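Local coordinates for 4-amino-4-deoxy-L-arabinose transferase or related glycosyltransferases of PMT family (Cupriavidus metallidurans, PDB 5EZM), which transfers 4-amino-4-deoxy-L-arabinose from a polyprenyl-phosphate carrier to lipid A, acting as an integral-membrane glycosyltransferase of the GT-C fold, at the MPG/PC site and the [(Z)-octadec-9-enyl] (2R)-2,3-bis(oxidanyl)propanoate site. Sequence-based numbering; all coordinates share one arbitrary frame.

Contact 1: the MPG/PC site. Residues 87, 206-209, 212, 265-270, 337-338, 340-342, 348. With MPG ([(Z)-octadec-9-enyl] (2R)-2,3-bis(oxidanyl)propanoate), chain B; MPG ([(Z)-octadec-9-enyl] (2R)-2,3-bis(oxidanyl)propanoate), chain C; MPG ([(Z)-octadec-9-enyl] (2R)-2,3-bis(oxidanyl)propanoate), chain D; MPG ([(Z)-octadec-9-enyl] (2R)-2,3-bis(oxidanyl)propanoate), chain E; MPG ([(Z)-octadec-9-enyl] (2R)-2,3-bis(oxidanyl)propanoate), chain F; PC (phosphocholine), chain G.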
ATOM      1  N   GLU A  87      -2.008  -7.152  15.169  1.00 67.99           N
ATOM      2  CA  GLU A  87      -1.352  -5.875  14.924  1.00 69.46           C
ATOM      3  C   GLU A  87      -2.117  -4.987  13.945  1.00 68.80           C
ATOM      4  O   GLU A  87      -1.779  -3.805  13.823  1.00 69.57           O
ATOM      5  CB  GLU A  87       0.093  -6.094  14.419  1.00 68.03           C
ATOM      6  CG  GLU A  87       0.903  -7.153  15.199  1.00 71.62           C
ATOM      7  CD  GLU A  87       2.126  -6.611  15.974  1.00 75.22           C
ATOM      8  OE1 GLU A  87       2.419  -5.398  15.939  1.00 76.83           O
ATOM      9  OE2 GLU A  87       2.815  -7.420  16.636  1.00 76.23           O
ATOM     10  N   LYS A 206      -7.134   0.340   9.747  1.00 68.00           N
ATOM     11  CA  LYS A 206      -5.853   0.514  10.425  1.00 68.37           C
ATOM     12  C   LYS A 206      -5.996   1.190  11.786  1.00 70.95           C
ATOM     13  O   LYS A 206      -5.053   1.841  12.251  1.00 75.82           O
ATOM     14  CB  LYS A 206      -4.886   1.308   9.547  1.00 69.68           C
ATOM     15  CG  LYS A 206      -3.429   0.927   9.733  1.00 73.53           C
ATOM     16  CD  LYS A 206      -2.530   1.761   8.842  1.00 77.54           C
ATOM     17  CE  LYS A 206      -1.065   1.509   9.140  1.00 80.73           C
ATOM     18  NZ  LYS A 206      -0.211   2.483   8.412  1.00 83.01           N
ATOM     19  N   GLY A 207      -7.145   1.056  12.435  1.00 68.05           N
ATOM     20  CA  GLY A 207      -7.289   1.529  13.798  1.00 68.18           C
ATOM     21  C   GLY A 207      -7.710   2.984  13.899  1.00 69.94           C
ATOM     22  O   GLY A 207      -8.233   3.589  12.959  1.00 69.64           O
ATOM     23  N   LEU A 208      -7.448   3.557  15.081  1.00 72.08           N
ATOM     24  CA  LEU A 208      -7.984   4.869  15.445  1.00 72.85           C
ATOM     25  C   LEU A 208      -7.516   5.985  14.522  1.00 73.46           C
ATOM     26  O   LEU A 208      -8.117   7.064  14.529  1.00 71.90           O
ATOM     27  CB  LEU A 208      -7.604   5.211  16.885  1.00 71.14           C
ATOM     28  CG  LEU A 208      -8.165   4.306  17.982  1.00 70.63           C
ATOM     29  CD1 LEU A 208      -7.675   4.759  19.350  1.00 73.70           C
ATOM     30  CD2 LEU A 208      -9.685   4.277  17.932  1.00 69.77           C
ATOM     31  N   VAL A 209      -6.455   5.750  13.744  1.00 75.61           N
ATOM     32  CA  VAL A 209      -5.975   6.746  12.787  1.00 77.42           C
ATOM     33  C   VAL A 209      -7.134   7.295  11.969  1.00 73.57           C
ATOM     34  O   VAL A 209      -7.304   8.513  11.832  1.00 74.64           O
ATOM     35  CB  VAL A 209      -4.897   6.131  11.876  1.00 81.02           C
ATOM     36  CG1 VAL A 209      -4.087   7.222  11.192  1.00 82.14           C
ATOM     37  CG2 VAL A 209      -4.004   5.185  12.669  1.00 83.14           C
ATOM     38  N   ALA A 212      -8.673   9.776  14.126  1.00 72.86           N
ATOM     39  CA  ALA A 212      -7.820  10.760  14.785  1.00 74.74           C
ATOM     40  C   ALA A 212      -7.337  11.812  13.796  1.00 75.55           C
ATOM     41  O   ALA A 212      -7.408  13.017  14.070  1.00 78.84           O
ATOM     42  CB  ALA A 212      -6.639  10.066  15.458  1.00 75.13           C
ATOM     43  N   PHE A 265      -3.996  -4.683  21.041  1.00 72.24           N
ATOM     44  CA  PHE A 265      -4.216  -3.798  19.903  1.00 74.00           C
ATOM     45  C   PHE A 265      -4.205  -2.327  20.302  1.00 75.01           C
ATOM     46  O   PHE A 265      -3.825  -1.473  19.495  1.00 75.47           O
ATOM     47  CB  PHE A 265      -5.537  -4.149  19.220  1.00 75.89           C
ATOM     48  CG  PHE A 265      -5.800  -3.359  17.973  1.00 75.04           C
ATOM     49  CD1 PHE A 265      -5.268  -3.761  16.761  1.00 73.65           C
ATOM     50  CD2 PHE A 265      -6.580  -2.214  18.012  1.00 75.24           C
ATOM     51  CE1 PHE A 265      -5.508  -3.034  15.611  1.00 73.75           C
ATOM     52  CE2 PHE A 265      -6.822  -1.486  16.867  1.00 73.86           C
ATOM     53  CZ  PHE A 265      -6.285  -1.895  15.667  1.00 73.09           C
ATOM     54  N   PHE A 266      -4.613  -2.005  21.526  1.00 75.67           N
ATOM     55  CA  PHE A 266      -4.630  -0.612  21.951  1.00 77.46           C
ATOM     56  C   PHE A 266      -3.424  -0.217  22.791  1.00 79.68           C
ATOM     57  O   PHE A 266      -3.241   0.977  23.048  1.00 83.28           O
ATOM     58  CB  PHE A 266      -5.915  -0.305  22.732  1.00 80.30           C
ATOM     59  CG  PHE A 266      -7.161  -0.359  21.894  1.00 79.06           C
ATOM     60  CD1 PHE A 266      -7.375   0.569  20.888  1.00 78.23           C
ATOM     61  CD2 PHE A 266      -8.120  -1.334  22.113  1.00 79.41           C
ATOM     62  CE1 PHE A 266      -8.520   0.521  20.111  1.00 77.53           C
ATOM     63  CE2 PHE A 266      -9.267  -1.385  21.341  1.00 79.08           C
ATOM     64  CZ  PHE A 266      -9.467  -0.457  20.339  1.00 77.52           C
ATOM     65  N   ILE A 267      -2.592  -1.168  23.215  1.00 78.71           N
ATOM     66  CA  ILE A 267      -1.497  -0.837  24.121  1.00 79.76           C
ATOM     67  C   ILE A 267      -0.150  -1.266  23.543  1.00 78.63           C
ATOM     68  O   ILE A 267       0.879  -0.641  23.823  1.00 79.86           O
ATOM     69  CB  ILE A 267      -1.741  -1.456  25.512  1.00 79.78           C
ATOM     70  CG1 ILE A 267      -3.017  -0.880  26.128  1.00 78.54           C
ATOM     71  CG2 ILE A 267      -0.577  -1.186  26.449  1.00 82.07           C
ATOM     72  CD1 ILE A 267      -2.986   0.621  26.299  1.00 77.63           C
ATOM     73  N   HIS A 268      -0.141  -2.313  22.718  1.00 78.02           N
ATOM     74  CA  HIS A 268       1.114  -2.839  22.185  1.00 81.78           C
ATOM     75  C   HIS A 268       1.895  -1.799  21.387  1.00 85.46           C
ATOM     76  O   HIS A 268       1.455  -1.365  20.318  1.00 85.33           O
ATOM     77  CB  HIS A 268       0.858  -4.068  21.305  1.00 79.67           C
ATOM     78  CG  HIS A 268       2.074  -4.555  20.579  1.00 80.10           C
ATOM     79  ND1 HIS A 268       3.165  -5.091  21.229  1.00 81.60           N
ATOM     80  CD2 HIS A 268       2.369  -4.590  19.258  1.00 78.39           C
ATOM     81  CE1 HIS A 268       4.080  -5.434  20.341  1.00 80.22           C
ATOM     82  NE2 HIS A 268       3.621  -5.142  19.137  1.00 79.19           N
ATOM     83  N   GLU A 269       3.056  -1.396  21.901  1.00 87.77           N
ATOM     84  CA  GLU A 269       3.991  -0.568  21.142  1.00 88.08           C
ATOM     85  C   GLU A 269       4.784  -1.486  20.221  1.00 83.50           C
ATOM     86  O   GLU A 269       5.698  -2.187  20.658  1.00 82.34           O
ATOM     87  CB  GLU A 269       4.913   0.213  22.074  1.00 94.63           C
ATOM     88  CG  GLU A 269       4.288   1.457  22.697  1.00101.47           C
ATOM     89  CD  GLU A 269       3.501   1.158  23.958  1.00108.68           C
ATOM     90  OE1 GLU A 269       3.640   0.039  24.499  1.00111.26           O
ATOM     91  OE2 GLU A 269       2.745   2.043  24.414  1.00111.76           O
ATOM     92  N   HIS A 270       4.431  -1.486  18.938  1.00 82.57           N
ATOM     93  CA  HIS A 270       5.067  -2.359  17.962  1.00 83.72           C
ATOM     94  C   HIS A 270       6.331  -1.718  17.403  1.00 88.38           C
ATOM     95  O   HIS A 270       6.390  -0.503  17.201  1.00 88.57           O
ATOM     96  CB  HIS A 270       4.102  -2.682  16.822  1.00 80.92           C
ATOM     97  CG  HIS A 270       4.690  -3.558  15.762  1.00 79.49           C
ATOM     98  ND1 HIS A 270       5.136  -4.838  16.017  1.00 79.19           N
ATOM     99  CD2 HIS A 270       4.905  -3.341  14.444  1.00 78.49           C
ATOM    100  CE1 HIS A 270       5.598  -5.371  14.900  1.00 78.42           C
ATOM    101  NE2 HIS A 270       5.471  -4.483  13.930  1.00 77.52           N
ATOM    102  N   PHE A 337       1.858  15.439  11.334  1.00 81.11           N
ATOM    103  CA  PHE A 337       1.524  14.440  12.343  1.00 84.13           C
ATOM    104  C   PHE A 337       2.450  13.237  12.237  1.00 83.87           C
ATOM    105  O   PHE A 337       3.041  12.805  13.235  1.00 84.16           O
ATOM    106  CB  PHE A 337       0.067  14.000  12.209  1.00 84.23           C
ATOM    107  CG  PHE A 337      -0.274  12.796  13.044  1.00 85.28           C
ATOM    108  CD1 PHE A 337      -0.524  12.925  14.400  1.00 87.91           C
ATOM    109  CD2 PHE A 337      -0.331  11.532  12.476  1.00 85.90           C
ATOM    110  CE1 PHE A 337      -0.833  11.819  15.173  1.00 89.45           C
ATOM    111  CE2 PHE A 337      -0.638  10.422  13.244  1.00 87.46           C
ATOM    112  CZ  PHE A 337      -0.890  10.566  14.594  1.00 89.10           C
ATOM    113  N   PHE A 338       2.588  12.677  11.033  1.00 81.76           N
ATOM    114  CA  PHE A 338       3.484  11.540  10.884  1.00 79.18           C
ATOM    115  C   PHE A 338       4.949  11.948  10.935  1.00 78.36           C
ATOM    116  O   PHE A 338       5.802  11.109  11.237  1.00 78.30           O
ATOM    117  CB  PHE A 338       3.176  10.795   9.586  1.00 76.59           C
ATOM    118  CG  PHE A 338       1.875  10.054   9.620  1.00 75.40           C
ATOM    119  CD1 PHE A 338       1.675   9.034  10.535  1.00 76.08           C
ATOM    120  CD2 PHE A 338       0.852  10.374   8.747  1.00 75.59           C
ATOM    121  CE1 PHE A 338       0.478   8.346  10.581  1.00 76.68           C
ATOM    122  CE2 PHE A 338      -0.347   9.689   8.785  1.00 77.17           C
ATOM    123  CZ  PHE A 338      -0.534   8.673   9.705  1.00 77.52           C
ATOM    124  N   ILE A 340       6.292  14.011  13.104  1.00 82.36           N
ATOM    125  CA  ILE A 340       6.706  14.107  14.500  1.00 82.27           C
ATOM    126  C   ILE A 340       6.435  12.829  15.275  1.00 80.92           C
ATOM    127  O   ILE A 340       6.641  12.799  16.494  1.00 82.65           O
ATOM    128  CB  ILE A 340       6.033  15.299  15.206  1.00 84.43           C
ATOM    129  CG1 ILE A 340       4.525  15.064  15.323  1.00 86.63           C
ATOM    130  CG2 ILE A 340       6.324  16.595  14.462  1.00 83.50           C
ATOM    131  CD1 ILE A 340       3.766  16.242  15.902  1.00 90.14           C
ATOM    132  N   SER A 341       5.971  11.775  14.610  1.00 80.12           N
ATOM    133  CA  SER A 341       5.723  10.502  15.268  1.00 82.17           C
ATOM    134  C   SER A 341       7.020   9.712  15.402  1.00 82.21           C
ATOM    135  O   SER A 341       7.953   9.869  14.611  1.00 80.67           O
ATOM    136  CB  SER A 341       4.692   9.688  14.485  1.00 83.77           C
ATOM    137  OG  SER A 341       4.550   8.382  15.019  1.00 85.05           O
ATOM    138  N   ARG A 342       7.069   8.850  16.421  1.00 86.15           N
ATOM    139  CA  ARG A 342       8.264   8.044  16.655  1.00 89.45           C
ATOM    140  C   ARG A 342       8.455   7.019  15.543  1.00 89.18           C
ATOM    141  O   ARG A 342       9.492   6.996  14.872  1.00 87.72           O
ATOM    142  CB  ARG A 342       8.178   7.357  18.019  1.00 91.64           C
ATOM    143  N   TYR A 348       2.701   5.591   5.596  1.00 64.88           N
ATOM    144  CA  TYR A 348       1.959   6.481   6.485  1.00 68.05           C
ATOM    145  C   TYR A 348       1.531   7.754   5.769  1.00 68.03           C
ATOM    146  O   TYR A 348       0.441   8.283   6.021  1.00 68.21           O
ATOM    147  CB  TYR A 348       2.802   6.843   7.713  1.00 72.69           C
ATOM    148  CG  TYR A 348       3.030   5.717   8.696  1.00 76.85           C
ATOM    149  CD1 TYR A 348       2.460   4.467   8.504  1.00 79.40           C
ATOM    150  CD2 TYR A 348       3.814   5.910   9.827  1.00 79.55           C
ATOM    151  CE1 TYR A 348       2.671   3.438   9.401  1.00 82.61           C
ATOM    152  CE2 TYR A 348       4.030   4.888  10.732  1.00 83.33           C
ATOM    153  CZ  TYR A 348       3.455   3.654  10.515  1.00 85.40           C
ATOM    154  OH  TYR A 348       3.665   2.631  11.413  1.00 87.93           O
TER
HETATM  155  C2  MPG B 637      -1.707  11.560  19.172  1.00 86.39           C
HETATM  156  C3  MPG B 637      -2.369  12.633  18.315  1.00 85.72           C
HETATM  157  C4  MPG B 637      -3.827  12.307  18.027  1.00 85.46           C
HETATM  158  C5  MPG B 637      -4.645  13.535  17.588  1.00 84.59           C
HETATM  159  C6  MPG B 637      -6.141  13.383  17.914  1.00 83.05           C
HETATM  160  C7  MPG B 637      -6.883  14.734  17.956  1.00 81.73           C
HETATM  161  C1  MPG B 637      -0.187  11.730  19.279  1.00 86.20           C
HETATM  162  C2  MPG C 645      -4.239   7.301  17.775  1.00 85.22           C
HETATM  163  C3  MPG C 645      -3.043   7.662  16.901  1.00 85.23           C
HETATM  164  C4  MPG C 645      -2.339   6.429  16.353  1.00 84.05           C
HETATM  165  C5  MPG C 645      -1.296   6.764  15.275  1.00 82.09           C
HETATM  166  C6  MPG C 645      -0.769   5.502  14.574  1.00 80.77           C
HETATM  167  C7  MPG C 645      -0.403   5.758  13.100  1.00 80.43           C
HETATM  168  C8  MPG C 645      -0.459   4.464  12.252  1.00 80.43           C
HETATM  169  C9  MPG C 645      -0.854   4.731  10.776  1.00 79.46           C
HETATM  170  C1  MPG C 645      -4.793   8.503  18.544  1.00 85.24           C
HETATM  171  C2  MPG D 648       0.612   8.593  24.683  1.00101.73           C
HETATM  172  C3  MPG D 648       0.996   7.300  23.978  1.00102.33           C
HETATM  173  C4  MPG D 648      -0.178   6.341  23.862  1.00103.33           C
HETATM  174  C5  MPG D 648       0.236   4.981  23.278  1.00104.54           C
HETATM  175  C6  MPG D 648      -0.954   4.223  22.669  1.00105.10           C
HETATM  176  C7  MPG D 648      -0.553   2.830  22.147  1.00105.10           C
HETATM  177  C1  MPG D 648       1.534   9.755  24.307  1.00101.01           C
HETATM  178  C2  MPG E 649       7.700  12.881  21.176  1.00106.89           C
HETATM  179  C3  MPG E 649       6.396  12.922  20.389  1.00109.36           C
HETATM  180  C4  MPG E 649       5.728  11.557  20.353  1.00111.55           C
HETATM  181  C5  MPG E 649       4.681  11.416  19.237  1.00113.46           C
HETATM  182  C6  MPG E 649       4.412   9.937  18.918  1.00115.86           C
HETATM  183  C7  MPG E 649       3.000   9.682  18.358  1.00117.83           C
HETATM  184  C8  MPG E 649       2.647   8.178  18.417  1.00119.00           C
HETATM  185  C9  MPG E 649       1.124   7.911  18.429  1.00119.70           C
HETATM  186  C10 MPG E 649       0.760   6.753  19.397  1.00120.26           C
HETATM  187  C11 MPG E 649       0.659   5.399  18.666  1.00120.52           C
HETATM  188  C12 MPG E 649      -0.642   4.616  19.041  1.00120.36           C
HETATM  189  C1  MPG E 649       8.160  14.270  21.625  1.00105.06           C
HETATM  190  C2  MPG F 650       3.587   2.489  17.469  1.00116.67           C
HETATM  191  C3  MPG F 650       3.510   2.918  18.929  1.00117.22           C
HETATM  192  C4  MPG F 650       4.189   4.257  19.175  1.00117.86           C
HETATM  193  C5  MPG F 650       4.372   4.563  20.673  1.00117.97           C
HETATM  194  C6  MPG F 650       4.894   5.988  20.918  1.00118.06           C
HETATM  195  C1  MPG F 650       2.969   1.108  17.232  1.00116.08           C
HETATM  196  P1   PC G 655      -4.008   2.216  17.651  1.00107.31           P
HETATM  197  O1   PC G 655      -5.007   2.130  16.519  1.00104.14           O
HETATM  198  O3   PC G 655      -4.748   2.551  18.924  1.00108.83           O
HETATM  199  O4   PC G 655      -3.002   3.309  17.365  1.00107.09           O
HETATM  200  O2   PC G 655      -3.217   0.773  17.831  1.00108.32           O
HETATM  201  C1   PC G 655      -1.884   0.653  17.410  1.00107.24           C
HETATM  202  C2   PC G 655      -1.183  -0.513  18.131  1.00104.86           C
HETATM  203  N1   PC G 655      -0.868  -1.598  17.211  1.00102.41           N
HETATM  204  C3   PC G 655      -0.306  -2.713  17.949  1.00101.16           C
HETATM  205  C4   PC G 655      -2.070  -2.049  16.537  1.00101.25           C
HETATM  206  C5   PC G 655       0.105  -1.146  16.233  1.00103.09           C
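The zinc-side pocket of this GT-C transferase, probably part of the active site, lies where the junction of helices 185-206 and 209-224 faces helix 261-267 and the zinc-binding loop after it. Phosphocholine and the MPG (chain C) tail are largely buried, whereas chains B, D and E stay mostly uncovered by protein; all may derive from purification or crystallisation. Glu87, His268 and His270 are zinc ligands, so the phosphocholine lies beside the metal centre. Its phosphate oxygen O1 accepts a hydrogen bond from the backbone N of Leu208 at 3.2 Å (157° at the hydrogen). That amide precedes helix 209-224, whose amino-terminal dipole would favour a negative group.

At the other end, flat rings meet the trimethylammonium. Phe265 has CG anti to its backbone N (chi1 -176°), and ring atom CD1 lies 3.6 Å from methyl C4 of phosphocholine. His268, also anti (chi1 172°), offers its edge: phosphocholine C3 lies in the imidazole plane, 3.5 Å from CD2, while His270 N covers one face. The carbonyl oxygens of Glu87 and His268 lie close to methyls C4 and C3 and probably add electrostatic attraction.

Glu269 bends at its second torsion and lays CG against C5 of MPG (chain F) at 3.7 Å, with carboxylate atom OE2 alongside the chain D alkyl. An alanine here, lacking CG and the carboxylate, would probably lose this packing and loosen the lipid side of the loop.

The chain C tail runs between Val209, whose CG2 touches C8 at 3.6 Å, and the aromatic residues Phe337, Phe338 and Tyr348; the extended Lys206 passes beside C9. Phe338 is held flat between Tyr348 CB and Phe337 CD2, the latter 3.6 Å above the ring centre, and its edge atom CE1 meets C7 of MPG (chain C), in the ring plane, at 3.7 Å. Phe337 serves both tails: its CZ edge faces C5 of chain C, and CE1 lies 3.6 Å from C3 of MPG (chain B).

Contact 2: the [(Z)-octadec-9-enyl] (2R)-2,3-bis(oxidanyl)propanoate site. Residues 377, 380, 421, 424-425, 428. With MPG ([(Z)-octadec-9-enyl] (2R)-2,3-bis(oxidanyl)propanoate), chain H.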
ATOM      1  N   ILE A 377       9.358  21.693 -19.434  1.00 68.56           N
ATOM      2  CA  ILE A 377      10.807  21.853 -19.527  1.00 66.90           C
ATOM      3  C   ILE A 377      11.479  21.304 -18.276  1.00 66.14           C
ATOM      4  O   ILE A 377      12.413  20.493 -18.354  1.00 65.79           O
ATOM      5  CB  ILE A 377      11.173  23.329 -19.759  1.00 65.85           C
ATOM      6  CG1 ILE A 377      10.683  23.789 -21.133  1.00 63.69           C
ATOM      7  CG2 ILE A 377      12.675  23.522 -19.623  1.00 68.16           C
ATOM      8  CD1 ILE A 377      10.953  25.245 -21.416  1.00 65.09           C
ATOM      9  N   ALA A 380      11.193  17.527 -18.130  1.00 67.34           N
ATOM     10  CA  ALA A 380      12.069  16.918 -19.123  1.00 67.36           C
ATOM     11  C   ALA A 380      13.506  16.904 -18.625  1.00 70.31           C
ATOM     12  O   ALA A 380      14.221  15.909 -18.793  1.00 69.28           O
ATOM     13  CB  ALA A 380      11.970  17.665 -20.452  1.00 66.55           C
ATOM     14  N   LEU A 421      10.219  10.642 -20.918  1.00 70.37           N
ATOM     15  CA  LEU A 421      10.661  11.665 -21.862  1.00 71.63           C
ATOM     16  C   LEU A 421       9.792  11.681 -23.113  1.00 73.44           C
ATOM     17  O   LEU A 421       9.465  12.751 -23.636  1.00 75.05           O
ATOM     18  CB  LEU A 421      12.126  11.441 -22.232  1.00 71.45           C
ATOM     19  CG  LEU A 421      13.144  11.801 -21.152  1.00 71.87           C
ATOM     20  CD1 LEU A 421      14.553  11.458 -21.610  1.00 72.67           C
ATOM     21  CD2 LEU A 421      13.031  13.275 -20.805  1.00 73.52           C
ATOM     22  N   ILE A 424       6.589  13.403 -22.311  1.00 63.05           N
ATOM     23  CA  ILE A 424       6.828  14.841 -22.206  1.00 63.21           C
ATOM     24  C   ILE A 424       6.922  15.467 -23.592  1.00 67.91           C
ATOM     25  O   ILE A 424       6.360  16.542 -23.847  1.00 69.13           O
ATOM     26  CB  ILE A 424       8.097  15.108 -21.375  1.00 62.12           C
ATOM     27  CG1 ILE A 424       7.872  14.712 -19.916  1.00 56.96           C
ATOM     28  CG2 ILE A 424       8.530  16.571 -21.485  1.00 64.07           C
ATOM     29  CD1 ILE A 424       9.099  14.879 -19.060  1.00 55.22           C
ATOM     30  N   ALA A 425       7.620  14.796 -24.512  1.00 67.88           N
ATOM     31  CA  ALA A 425       7.803  15.333 -25.857  1.00 66.91           C
ATOM     32  C   ALA A 425       6.474  15.437 -26.597  1.00 65.43           C
ATOM     33  O   ALA A 425       6.147  16.487 -27.165  1.00 66.98           O
ATOM     34  CB  ALA A 425       8.789  14.462 -26.635  1.00 66.53           C
ATOM     35  N   ARG A 428       4.433  18.207 -25.268  1.00 76.69           N
ATOM     36  CA  ARG A 428       4.851  19.486 -25.834  1.00 79.83           C
ATOM     37  C   ARG A 428       4.321  19.659 -27.252  1.00 81.45           C
ATOM     38  O   ARG A 428       3.975  20.774 -27.660  1.00 83.06           O
ATOM     39  CB  ARG A 428       6.376  19.602 -25.811  1.00 80.58           C
ATOM     40  CG  ARG A 428       6.907  20.907 -26.391  1.00 81.77           C
ATOM     41  CD  ARG A 428       6.281  22.107 -25.700  1.00 83.38           C
ATOM     42  NE  ARG A 428       6.768  23.370 -26.245  1.00 87.86           N
ATOM     43  CZ  ARG A 428       6.194  24.024 -27.250  1.00 89.68           C
ATOM     44  NH1 ARG A 428       5.105  23.534 -27.828  1.00 89.16           N
ATOM     45  NH2 ARG A 428       6.711  25.168 -27.680  1.00 91.13           N
TER
HETATM   46  C2  MPG H 626      10.805  20.326 -23.844  1.00 76.73           C
HETATM   47  C3  MPG H 626      10.629  18.856 -24.204  1.00 76.97           C
HETATM   48  C4  MPG H 626      11.963  18.165 -24.437  1.00 77.95           C
HETATM   49  C5  MPG H 626      11.796  16.703 -24.882  1.00 78.10           C
HETATM   50  C6  MPG H 626      13.120  15.926 -24.826  1.00 78.09           C
HETATM   51  C7  MPG H 626      12.909  14.422 -25.072  1.00 78.66           C
HETATM   52  C1  MPG H 626       9.465  21.053 -23.698  1.00 77.11           C
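Arg428 holds CG anti to its backbone N (chi1 180°) and then bends at the second torsion (chi2 55°), which presents the aliphatic part of its side chain, not the guanidinium, to the alkyl chain of MPG. On the opposing helix Ile377 sets CG1 anti to its carbonyl carbon (chi1 -67°), so that this branch faces the same lipid carbon. The site is a lipid-facing groove of the GT-C transmembrane domain, formed where helices 369-389 and 403-430 pass each other in opposite directions. The bound molecule, of which seven carbons are modelled, lies along the groove and is probably a lipid from the crystallisation or purification medium.

Carbon C1 of MPG is enclosed from two sides. Arg428 CG approaches it at 3.7 Å, with CB and CD flanking that contact, and Ile377 CG1 comes from across the groove at 3.9 Å. Further along, the methyl of Ala380 reaches C4 of MPG at 4.0 Å. Its small size probably lets the chain settle close to helix 369-389. Ile424, whose CG2 is anti to the backbone N, directs that methyl at C3 of MPG from the floor between the helices, at 4.1 Å. Ala425 CB touches C5 of MPG at 4.1 Å, and Leu421 borders the far carbon, C7, through its CB and backbone carbonyl.

The seven modelled carbons meet the protein through apolar contacts, the head group is not modelled, and part of the chain's surface stays uncovered by protein. The guanidinium of Arg428 continues beyond C1, with NE, NH1 and NH2 directed away from the alkyl chain.

About 41 Å separates the C-alpha centres of contact 1 and contact 2, and the two share neither residues nor helices. Both hold MPG fragments, yet in different settings. Contact 1 belongs to the pocket beside the zinc site, where a polar head group and several tails gather, and probably reports on how lipid substrates could approach the catalytic centre. Contact 2 lies on the outer surface of the later transmembrane helices and more likely marks ordinary bilayer-type lipid contact. The structure alone does not show any coupling between them, and with one protein chain in the assembly neither forms a subunit interface.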